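Local coordinates for protein SorB (Sorangium cellulosum, PDB 6B2V) that helps build the polyketide antibiotic sorangicin on a trans-acyltransferase assembly line, this domain being the module-nine pyran synthase that probably closes a pyran ring, at residues Ser81-Asn87 against Arg127-Asp133; Ala137-Pro142 against Trp240-Asp244. All coordinates share one frame; numbering follows the deposited sequence.

Interaction 1: Ser81-Asn87 against Arg127-Asp133; sequences SIAGIRN and RGLLVFD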
loop_
_atom_site.group_PDB
_atom_site.type_symbol
_atom_site.label_atom_id
_atom_site.label_comp_id
_atom_site.label_asym_id
_atom_site.label_seq_id
_atom_site.Cartn_x
_atom_site.Cartn_y
_atom_site.Cartn_z
ATOM N N SER A 81 11.789 -15.030 -4.193
ATOM C CA SER A 81 11.012 -15.175 -2.994
ATOM C C SER A 81 11.136 -13.896 -2.168
ATOM O O SER A 81 12.148 -13.598 -1.673
ATOM C CB SER A 81 11.534 -16.412 -2.236
ATOM O OG SER A 81 10.771 -16.688 -1.107
ATOM N N ILE A 82 10.040 -13.196 -2.006
ATOM C CA ILE A 82 10.066 -11.881 -1.397
ATOM C C ILE A 82 9.507 -11.817 -0.006
ATOM O O ILE A 82 8.438 -12.256 0.224
ATOM C CB ILE A 82 9.240 -10.931 -2.284
ATOM C CG1 ILE A 82 9.718 -10.930 -3.727
ATOM C CG2 ILE A 82 9.182 -9.524 -1.743
ATOM C CD1 ILE A 82 11.154 -10.618 -3.898
ATOM N N ALA A 83 10.277 -11.254 0.892
ATOM C CA ALA A 83 9.897 -11.048 2.256
ATOM C C ALA A 83 9.255 -9.711 2.506
ATOM O O ALA A 83 8.547 -9.537 3.438
ATOM C CB ALA A 83 11.122 -11.180 3.149
ATOM N N GLY A 84 9.572 -8.768 1.655
ATOM C CA GLY A 84 9.068 -7.439 1.821
ATOM C C GLY A 84 9.674 -6.444 0.881
ATOM O O GLY A 84 10.344 -6.805 -0.016
ATOM N N ILE A 85 9.342 -5.183 1.134
ATOM C CA ILE A 85 9.786 -4.039 0.371
ATOM C C ILE A 85 10.358 -2.983 1.296
ATOM O O ILE A 85 9.867 -2.754 2.295
ATOM C CB ILE A 85 8.650 -3.481 -0.514
ATOM C CG1 ILE A 85 8.430 -4.389 -1.707
ATOM C CG2 ILE A 85 8.949 -2.087 -1.058
ATOM C CD1 ILE A 85 7.196 -4.100 -2.512
ATOM N N ARG A 86 11.463 -2.388 0.901
ATOM C CA ARG A 86 12.075 -1.329 1.677
ATOM C C ARG A 86 12.283 -0.089 0.808
ATOM O O ARG A 86 12.410 -0.192 -0.358
ATOM C CB ARG A 86 13.434 -1.738 2.276
ATOM C CG ARG A 86 13.329 -2.590 3.514
ATOM C CD ARG A 86 14.648 -3.023 4.113
ATOM N NE ARG A 86 15.414 -1.875 4.401
ATOM C CZ ARG A 86 16.552 -1.605 3.817
ATOM N NH1 ARG A 86 17.058 -2.441 2.949
ATOM N NH2 ARG A 86 17.180 -0.501 4.109
ATOM N N ASN A 87 12.265 1.051 1.453
ATOM C CA ASN A 87 12.564 2.288 0.769
ATOM C C ASN A 87 11.768 2.559 -0.488
ATOM O O ASN A 87 12.300 2.904 -1.485
ATOM C CB ASN A 87 14.057 2.351 0.484
ATOM C CG ASN A 87 14.880 2.315 1.719
ATOM O OD1 ASN A 87 14.480 2.722 2.758
ATOM N ND2 ASN A 87 16.072 1.861 1.575
ATOM N N ARG A 127 9.624 3.440 -7.249
ATOM C CA ARG A 127 10.832 2.689 -7.081
ATOM C C ARG A 127 10.964 2.209 -5.653
ATOM O O ARG A 127 10.320 2.649 -4.777
ATOM C CB ARG A 127 12.056 3.490 -7.465
ATOM C CG ARG A 127 12.468 4.479 -6.427
ATOM C CD ARG A 127 13.730 5.187 -6.783
ATOM N NE ARG A 127 14.356 5.722 -5.608
ATOM C CZ ARG A 127 15.037 6.843 -5.612
ATOM N NH1 ARG A 127 15.125 7.496 -6.747
ATOM N NH2 ARG A 127 15.583 7.291 -4.511
ATOM N N GLY A 128 11.822 1.252 -5.473
ATOM C CA GLY A 128 12.070 0.718 -4.179
ATOM C C GLY A 128 12.964 -0.498 -4.204
ATOM O O GLY A 128 13.521 -0.796 -5.199
ATOM N N LEU A 129 12.998 -1.191 -3.076
ATOM C CA LEU A 129 13.826 -2.367 -2.931
ATOM C C LEU A 129 13.007 -3.585 -2.541
ATOM O O LEU A 129 12.306 -3.527 -1.622
ATOM C CB LEU A 129 14.837 -2.164 -1.822
ATOM C CG LEU A 129 15.876 -1.066 -1.932
ATOM C CD1 LEU A 129 16.624 -0.922 -0.624
ATOM C CD2 LEU A 129 16.850 -1.355 -3.045
ATOM N N LEU A 130 13.150 -4.660 -3.272
ATOM C CA LEU A 130 12.515 -5.902 -2.930
ATOM C C LEU A 130 13.497 -6.710 -2.096
ATOM O O LEU A 130 14.573 -6.962 -2.535
ATOM C CB LEU A 130 12.127 -6.650 -4.193
ATOM C CG LEU A 130 10.970 -6.095 -4.993
ATOM C CD1 LEU A 130 11.180 -6.298 -6.456
ATOM C CD2 LEU A 130 9.651 -6.734 -4.638
ATOM N N VAL A 131 13.082 -7.090 -0.897
ATOM C CA VAL A 131 13.903 -7.811 0.034
ATOM C C VAL A 131 13.583 -9.295 -0.034
ATOM O O VAL A 131 12.474 -9.691 0.147
ATOM C CB VAL A 131 13.596 -7.347 1.451
ATOM C CG1 VAL A 131 14.465 -8.060 2.457
ATOM C CG2 VAL A 131 13.730 -5.834 1.562
ATOM N N PHE A 132 14.620 -10.051 -0.305
ATOM C CA PHE A 132 14.529 -11.462 -0.458
ATOM C C PHE A 132 14.420 -12.134 0.878
ATOM O O PHE A 132 14.770 -11.632 1.873
ATOM C CB PHE A 132 15.797 -11.974 -1.136
ATOM C CG PHE A 132 15.848 -11.785 -2.631
ATOM C CD1 PHE A 132 14.881 -11.125 -3.306
ATOM C CD2 PHE A 132 16.912 -12.263 -3.346
ATOM C CE1 PHE A 132 14.952 -10.960 -4.655
ATOM C CE2 PHE A 132 16.993 -12.129 -4.694
ATOM C CZ PHE A 132 16.008 -11.475 -5.357
ATOM N N ASP A 133 13.915 -13.344 0.837
ATOM C CA ASP A 133 13.830 -14.175 2.000
ATOM C C ASP A 133 15.234 -14.619 2.455
ATOM O O ASP A 133 15.385 -14.970 3.568
ATOM C CB ASP A 133 12.943 -15.381 1.752
ATOM C CG ASP A 133 11.515 -15.078 1.890
ATOM O OD1 ASP A 133 11.107 -14.406 2.798
ATOM O OD2 ASP A 133 10.750 -15.556 1.096
HETATM O O HOH W 1 13.955 4.629 -2.946
#
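Arg127 meets Asn87 through one water at the end of an antiparallel strand pair. The pair lies in the predicted N-terminal hotdog fold of this dehydratase-family domain. Arg127 NE donates to the water, which sits at the guanidinium edge and donates in turn to Asn87 O. Gly128 follows, with its CA 3.5 Å from Asn87 O in a CA-H...O contact. Leu129 and Arg86 are a hydrogen-bonded pair, each backbone N donating to the other's carbonyl. Leu129 CD1 lies 3.6 Å from Asn87 ND2, the two side chains running side by side. The Arg86 chain bends at chi3 (57°), and its NH1 also nears Leu129 CD1. Leu130 turns to the other face, beside Ile85. Its CD2 packs 3.9 Å from Ile85 CG1 and also touches Ile82 CG2. Helix 64-77 packs on this face, as expected of a hotdog: Ile82 and Leu130 touch Ala75, and Ile85 touches Leu68. Ala83 and Gly84 both face Val131, a classic beta bulge that shifts the register by one. Val131 O accepts Ala83 N at 2.8 Å and, weakly, Gly84 N at 3.4 Å. Val131 N donates to Gly84 O, and Val131 CG2 rests against the aliphatic part of Arg86. Phe132 and Ile82 form a non-hydrogen-bonded pair whose side chains diverge. The end of Ile82 still bends back, with CD1 3.8 Å from Phe132 CD1. Asp133 closes the pair twice. Its N donates to Ser81 O at 3.1 Å, and its OD2 accepts from Ser81 OG at an apparent 2.5 Å, a very short length that is doubtful in detail.

Interaction 2: Ala137-Pro142 against Trp240-Asp244; sequences AQPARP and WIYSD
Tyr242 OH donates to Pro139 O, 3.0 Å away. The hydroxyl sits 44° out of the carbonyl plane, while Pro139 O lies at the edge of the tyrosine ring. This bond joins the irregular segment 137-142 to the end of strand 232-241, which is in the predicted C-terminal hotdog fold. A second polar link is weaker. Gln138 NE2 donates to Ile241 O at 3.3 Å with a bent N-H...O angle, and it also makes a weak bond to Ala83 O. The glutamine gets there because its chain is extended, with CG anti to the backbone N (chi1 -170°). Arg141 NE is satisfied by Cys279 O. Arg141 NH2 comes near Ser243 OG at too poor an angle for a bond, but a partner outside the two segments satisfies it. Arg141 CG makes a CH-pi contact over one face of Tyr242, toward the rim, 4.0 Å from the ring centroid. The guanidinium plane is turned 48° from that ring. Trp240 takes two CH-pi contacts on one face. Pro139 CD stands 3.5 Å from the centroid of the five-membered ring, and Gln138 CA lies over the six-membered ring. Backbone bonds of Trp240 with Ala282 and of Tyr242 with Leu280 tie this end of the strand to strand 279-289. Trp240 also touches Val131 of strand 123-132, and the segment 137-142 runs on across this end toward helix 147-152.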
loop_
_atom_site.group_PDB
_atom_site.type_symbol
_atom_site.label_atom_id
_atom_site.label_comp_id
_atom_site.label_asym_id
_atom_site.label_seq_id
_atom_site.Cartn_x
_atom_site.Cartn_y
_atom_site.Cartn_z
ATOM N N ALA A 137 16.239 -11.171 6.390
ATOM C CA ALA A 137 16.231 -9.752 6.645
ATOM C C ALA A 137 14.912 -9.208 7.228
ATOM O O ALA A 137 14.833 -8.095 7.627
ATOM C CB ALA A 137 16.650 -8.999 5.413
ATOM N N GLN A 138 13.907 -10.041 7.309
ATOM C CA GLN A 138 12.640 -9.618 7.829
ATOM C C GLN A 138 12.693 -9.559 9.332
ATOM O O GLN A 138 13.049 -10.495 9.968
ATOM C CB GLN A 138 11.590 -10.624 7.336
ATOM C CG GLN A 138 10.142 -10.293 7.554
ATOM C CD GLN A 138 9.208 -11.379 7.083
ATOM O OE1 GLN A 138 9.170 -12.450 7.645
ATOM N NE2 GLN A 138 8.421 -11.075 6.076
ATOM N N PRO A 139 12.221 -8.464 9.907
ATOM C CA PRO A 139 12.135 -8.374 11.354
ATOM C C PRO A 139 11.128 -9.400 11.831
ATOM O O PRO A 139 10.201 -9.732 11.153
ATOM C CB PRO A 139 11.550 -6.990 11.613
ATOM C CG PRO A 139 11.646 -6.260 10.353
ATOM C CD PRO A 139 11.843 -7.213 9.243
ATOM N N ALA A 140 11.269 -9.820 13.069
ATOM C CA ALA A 140 10.373 -10.789 13.609
ATOM C C ALA A 140 8.991 -10.188 13.606
ATOM O O ALA A 140 8.816 -9.047 13.828
ATOM C CB ALA A 140 10.765 -11.157 15.029
ATOM N N ARG A 141 8.039 -11.051 13.372
ATOM C CA ARG A 141 6.661 -10.680 13.335
ATOM C C ARG A 141 6.399 -10.078 14.687
ATOM O O ARG A 141 6.711 -10.614 15.668
ATOM C CB ARG A 141 5.828 -11.957 13.175
ATOM C CG ARG A 141 4.373 -11.731 12.871
ATOM C CD ARG A 141 3.537 -12.991 12.799
ATOM N NE ARG A 141 2.440 -12.890 11.890
ATOM C CZ ARG A 141 1.484 -13.789 11.775
ATOM N NH1 ARG A 141 1.483 -14.847 12.560
ATOM N NH2 ARG A 141 0.544 -13.639 10.880
ATOM N N PRO A 142 5.666 -9.002 14.706
ATOM C CA PRO A 142 5.304 -8.353 15.942
ATOM C C PRO A 142 4.427 -9.277 16.720
ATOM O O PRO A 142 3.743 -10.123 16.229
ATOM C CB PRO A 142 4.440 -7.177 15.489
ATOM C CG PRO A 142 4.798 -6.931 14.114
ATOM C CD PRO A 142 5.363 -8.192 13.538
ATOM N N TRP A 240 6.359 -5.329 5.310
ATOM C CA TRP A 240 6.676 -6.713 5.591
ATOM C C TRP A 240 5.407 -7.552 5.494
ATOM O O TRP A 240 4.477 -7.225 6.075
ATOM C CB TRP A 240 7.319 -6.847 6.978
ATOM C CG TRP A 240 8.581 -6.056 7.138
ATOM C CD1 TRP A 240 8.777 -5.022 7.960
ATOM C CD2 TRP A 240 9.804 -6.251 6.436
ATOM N NE1 TRP A 240 10.043 -4.552 7.843
ATOM C CE2 TRP A 240 10.700 -5.295 6.906
ATOM C CE3 TRP A 240 10.227 -7.143 5.471
ATOM C CZ2 TRP A 240 11.988 -5.194 6.417
ATOM C CZ3 TRP A 240 11.524 -7.020 4.991
ATOM C CH2 TRP A 240 12.370 -6.079 5.482
ATOM N N ILE A 241 5.435 -8.631 4.737
ATOM C CA ILE A 241 4.303 -9.463 4.509
ATOM C C ILE A 241 4.454 -10.769 5.290
ATOM O O ILE A 241 5.348 -11.504 5.031
ATOM C CB ILE A 241 4.328 -9.834 3.021
ATOM C CG1 ILE A 241 4.280 -8.578 2.157
ATOM C CG2 ILE A 241 3.173 -10.726 2.707
ATOM C CD1 ILE A 241 4.857 -8.795 0.768
ATOM N N TYR A 242 3.610 -11.010 6.273
ATOM C CA TYR A 242 3.737 -12.212 7.090
ATOM C C TYR A 242 2.804 -13.361 6.749
ATOM O O TYR A 242 3.173 -14.473 6.818
ATOM C CB TYR A 242 3.630 -11.845 8.578
ATOM C CG TYR A 242 4.708 -10.923 9.061
ATOM C CD1 TYR A 242 5.967 -11.378 9.295
ATOM C CD2 TYR A 242 4.461 -9.589 9.301
ATOM C CE1 TYR A 242 6.946 -10.534 9.751
ATOM C CE2 TYR A 242 5.428 -8.747 9.748
ATOM C CZ TYR A 242 6.676 -9.232 9.950
ATOM O OH TYR A 242 7.645 -8.407 10.403
ATOM N N SER A 243 1.606 -13.020 6.374
ATOM C CA SER A 243 0.617 -14.004 5.989
ATOM C C SER A 243 -0.506 -13.396 5.136
ATOM O O SER A 243 -0.514 -12.257 4.935
ATOM C CB SER A 243 0.137 -14.795 7.187
ATOM O OG SER A 243 -0.743 -14.058 7.873
ATOM N N ASP A 244 -1.450 -14.187 4.669
ATOM C CA ASP A 244 -2.456 -13.671 3.762
ATOM C C ASP A 244 -3.258 -12.544 4.375
ATOM O O ASP A 244 -3.947 -12.732 5.317
ATOM C CB ASP A 244 -3.420 -14.839 3.448
ATOM C CG ASP A 244 -4.465 -14.528 2.352
ATOM O OD1 ASP A 244 -4.673 -13.455 1.925
ATOM O OD2 ASP A 244 -5.102 -15.473 1.935
#

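From the N terminus, strand 82-90 comes first. The chain then passes through strands 101-110 and 113-120 and returns as strand 123-132, where interaction 1 closes a loop of 39 residues. Interaction 2 opens only a few residues later, at Ala137. It closes 97 residues on, after helix 207-225, at the end of strand 232-241. The two contacts are therefore in series, neither nested nor crossed. The centres of interaction 1 and interaction 2 are about 12 Å apart, and the two touch. Ala83 O and Gly84 CA of interaction 1 both pack on Trp240 CE3. Strands 82-90 and 232-241 are neighbours, so together the contacts tie the predicted N-terminal hotdog, its exit segment and the C-terminal hotdog.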